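Local coordinates for Rod shape-determining protein (MreC) (Helicobacter pylori, PDB 5LP5) that binds the transpeptidase PBP2 and probably serves as a scaffold of the elongation machinery that maintains cell shape, at residues K124-V129 against V241-V246. Sequence-based numbering, arbitrary orientation.
Sequences KIYGLV and VFLSDV
Strand 241-246, last of the chain, closes one of the two six-stranded antiparallel barrels of MreC by running against 125-129; the segments' N-to-C directions lie 144° apart, consistent with barrel twist. At its start, Val-241 sets CG1 beside Leu-128 CD2 (3.9 Å), while its outward backbone edge bonds to Thr-98 of strand 93-103. Phe-242 and Val-129 form a hydrogen-bonded pair: Phe-242 N reaches Val-129 O at 2.9 Å, nearly along the C=O axis, and Val-129 N returns to Phe-242 O at 3.0 Å. The Phe-242 ring swings away from this neighbour, towards Tyr-95 and Pro-97. Leu-243, paired without hydrogen bonds to Leu-128, turns CG anti to its backbone N (chi1 -171°). Its CD1 thereby fits between Tyr-126 CB (3.5 Å) and Leu-128 CD2 (3.8 Å), and its CD2 lies over the rim of one Tyr-126 ring face; Lys-124 CG lies over the rim of the opposite face, so aliphatic carbon flanks both sides. Ser-244 N donates to Gly-127 O in the carbonyl plane, whereas the return bond from Gly-127 N to Ser-244 O is weak; Ser-244 OG is hydrogen-bonded to Ile-203 O. Asp-245 runs alongside Tyr-126, its carboxylate turned 80° to the ring and Asp-245 CG 3.7 Å from Tyr-126 CE1, at the ring edge, while the phenol OH bonds to Glu-121 N. The extended Lys-124 crosses the Asp-245 side chain at about a right angle, and its NZ forms a salt bridge with Asp-245 OD1 (2.9 Å), meeting it from above the carboxylate plane. Val-246 O takes a second bond from Lys-124 NZ, at 3.0 Å. The seam combines paired backbone bonds and an apolar cluster with a doubly gripped ammonium, whose proximity would probably stabilise the ionised carboxylate at the C-terminal end of the strand.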
loop_
_atom_site.group_PDB
_atom_site.type_symbol
_atom_site.label_atom_id
_atom_site.label_comp_id
_atom_site.label_asym_id
_atom_site.label_seq_id
_atom_site.Cartn_x
_atom_site.Cartn_y
_atom_site.Cartn_z
ATOM N N LYS C 124 -6.931 -8.132 -31.995
ATOM C CA LYS C 124 -7.812 -8.258 -30.855
ATOM C C LYS C 124 -7.488 -9.572 -30.187
ATOM O O LYS C 124 -7.274 -10.579 -30.873
ATOM C CB LYS C 124 -9.271 -8.245 -31.276
ATOM C CG LYS C 124 -10.224 -8.184 -30.093
ATOM C CD LYS C 124 -11.672 -8.301 -30.526
ATOM C CE LYS C 124 -12.572 -8.419 -29.311
ATOM N NZ LYS C 124 -13.986 -8.511 -29.651
ATOM N N ILE C 125 -7.433 -9.560 -28.862
ATOM C CA ILE C 125 -7.125 -10.760 -28.107
ATOM C C ILE C 125 -8.397 -11.503 -27.705
ATOM O O ILE C 125 -9.215 -10.981 -26.947
ATOM C CB ILE C 125 -6.353 -10.422 -26.826
ATOM C CG1 ILE C 125 -5.050 -9.707 -27.152
ATOM C CG2 ILE C 125 -6.075 -11.677 -26.030
ATOM C CD1 ILE C 125 -4.531 -8.876 -26.000
ATOM N N TYR C 126 -8.544 -12.723 -28.209
ATOM C CA TYR C 126 -9.697 -13.569 -27.939
ATOM C C TYR C 126 -9.351 -14.621 -26.906
ATOM O O TYR C 126 -8.196 -14.946 -26.725
ATOM C CB TYR C 126 -10.162 -14.254 -29.232
ATOM C CG TYR C 126 -10.636 -13.292 -30.299
ATOM C CD1 TYR C 126 -11.908 -12.738 -30.249
ATOM C CD2 TYR C 126 -9.802 -12.910 -31.343
ATOM C CE1 TYR C 126 -12.341 -11.842 -31.217
ATOM C CE2 TYR C 126 -10.233 -12.020 -32.316
ATOM C CZ TYR C 126 -11.504 -11.485 -32.249
ATOM O OH TYR C 126 -11.959 -10.595 -33.192
ATOM N N GLY C 127 -10.365 -15.133 -26.220
ATOM C CA GLY C 127 -10.176 -16.197 -25.236
ATOM C C GLY C 127 -10.437 -17.543 -25.878
ATOM O O GLY C 127 -11.231 -17.651 -26.805
ATOM N N LEU C 128 -9.746 -18.567 -25.388
ATOM C CA LEU C 128 -9.963 -19.957 -25.801
ATOM C C LEU C 128 -10.505 -20.804 -24.650
ATOM O O LEU C 128 -9.979 -20.784 -23.542
ATOM C CB LEU C 128 -8.677 -20.584 -26.337
ATOM C CG LEU C 128 -8.137 -20.033 -27.683
ATOM C CD1 LEU C 128 -6.823 -20.701 -28.050
ATOM C CD2 LEU C 128 -9.185 -20.255 -28.764
ATOM N N VAL C 129 -11.562 -21.555 -24.940
ATOM C CA VAL C 129 -12.265 -22.374 -23.965
ATOM C C VAL C 129 -12.401 -23.776 -24.538
ATOM O O VAL C 129 -12.676 -23.919 -25.725
ATOM C CB VAL C 129 -13.678 -21.789 -23.710
ATOM C CG1 VAL C 129 -14.483 -22.648 -22.750
ATOM C CG2 VAL C 129 -13.557 -20.396 -23.140
ATOM N N VAL C 241 -12.807 -26.952 -29.201
ATOM C CA VAL C 241 -12.370 -25.646 -28.729
ATOM C C VAL C 241 -13.234 -24.532 -29.289
ATOM O O VAL C 241 -13.550 -24.534 -30.475
ATOM C CB VAL C 241 -10.906 -25.369 -29.099
ATOM C CG1 VAL C 241 -10.494 -23.958 -28.683
ATOM C CG2 VAL C 241 -9.994 -26.412 -28.467
ATOM N N PHE C 242 -13.603 -23.593 -28.415
ATOM C CA PHE C 242 -14.431 -22.447 -28.772
ATOM C C PHE C 242 -13.671 -21.130 -28.553
ATOM O O PHE C 242 -12.986 -20.959 -27.556
ATOM C CB PHE C 242 -15.696 -22.451 -27.913
ATOM C CG PHE C 242 -16.632 -23.581 -28.216
ATOM C CD1 PHE C 242 -17.638 -23.425 -29.149
ATOM C CD2 PHE C 242 -16.541 -24.777 -27.544
ATOM C CE1 PHE C 242 -18.516 -24.457 -29.430
ATOM C CE2 PHE C 242 -17.415 -25.825 -27.820
ATOM C CZ PHE C 242 -18.403 -25.662 -28.765
ATOM N N LEU C 243 -13.842 -20.192 -29.471
ATOM C CA LEU C 243 -13.229 -18.871 -29.377
ATOM C C LEU C 243 -14.158 -17.911 -28.685
ATOM O O LEU C 243 -15.341 -17.814 -29.026
ATOM C CB LEU C 243 -12.945 -18.339 -30.778
ATOM C CG LEU C 243 -12.107 -17.072 -30.891
ATOM C CD1 LEU C 243 -10.629 -17.360 -30.703
ATOM C CD2 LEU C 243 -12.260 -16.514 -32.300
ATOM N N SER C 244 -13.634 -17.157 -27.731
ATOM C CA SER C 244 -14.457 -16.223 -26.960
ATOM C C SER C 244 -14.363 -14.798 -27.468
ATOM O O SER C 244 -13.342 -14.159 -27.276
ATOM C CB SER C 244 -14.046 -16.247 -25.498
ATOM O OG SER C 244 -14.690 -15.185 -24.823
ATOM N N ASP C 245 -15.444 -14.311 -28.084
ATOM C CA ASP C 245 -15.508 -12.972 -28.678
ATOM C C ASP C 245 -16.428 -12.068 -27.843
ATOM O O ASP C 245 -17.657 -12.176 -27.952
ATOM C CB ASP C 245 -16.014 -13.075 -30.126
ATOM C CG ASP C 245 -15.979 -11.713 -30.882
ATOM O OD1 ASP C 245 -15.762 -10.668 -30.291
ATOM O OD2 ASP C 245 -16.161 -11.650 -32.091
ATOM N N VAL C 246 -15.840 -11.189 -27.030
ATOM C CA VAL C 246 -16.612 -10.261 -26.176
ATOM C C VAL C 246 -16.755 -8.942 -26.915
ATOM O O VAL C 246 -15.753 -8.350 -27.293
ATOM C CB VAL C 246 -15.880 -9.993 -24.844
ATOM C CG1 VAL C 246 -16.569 -8.907 -24.057
ATOM C CG2 VAL C 246 -15.779 -11.252 -23.997
#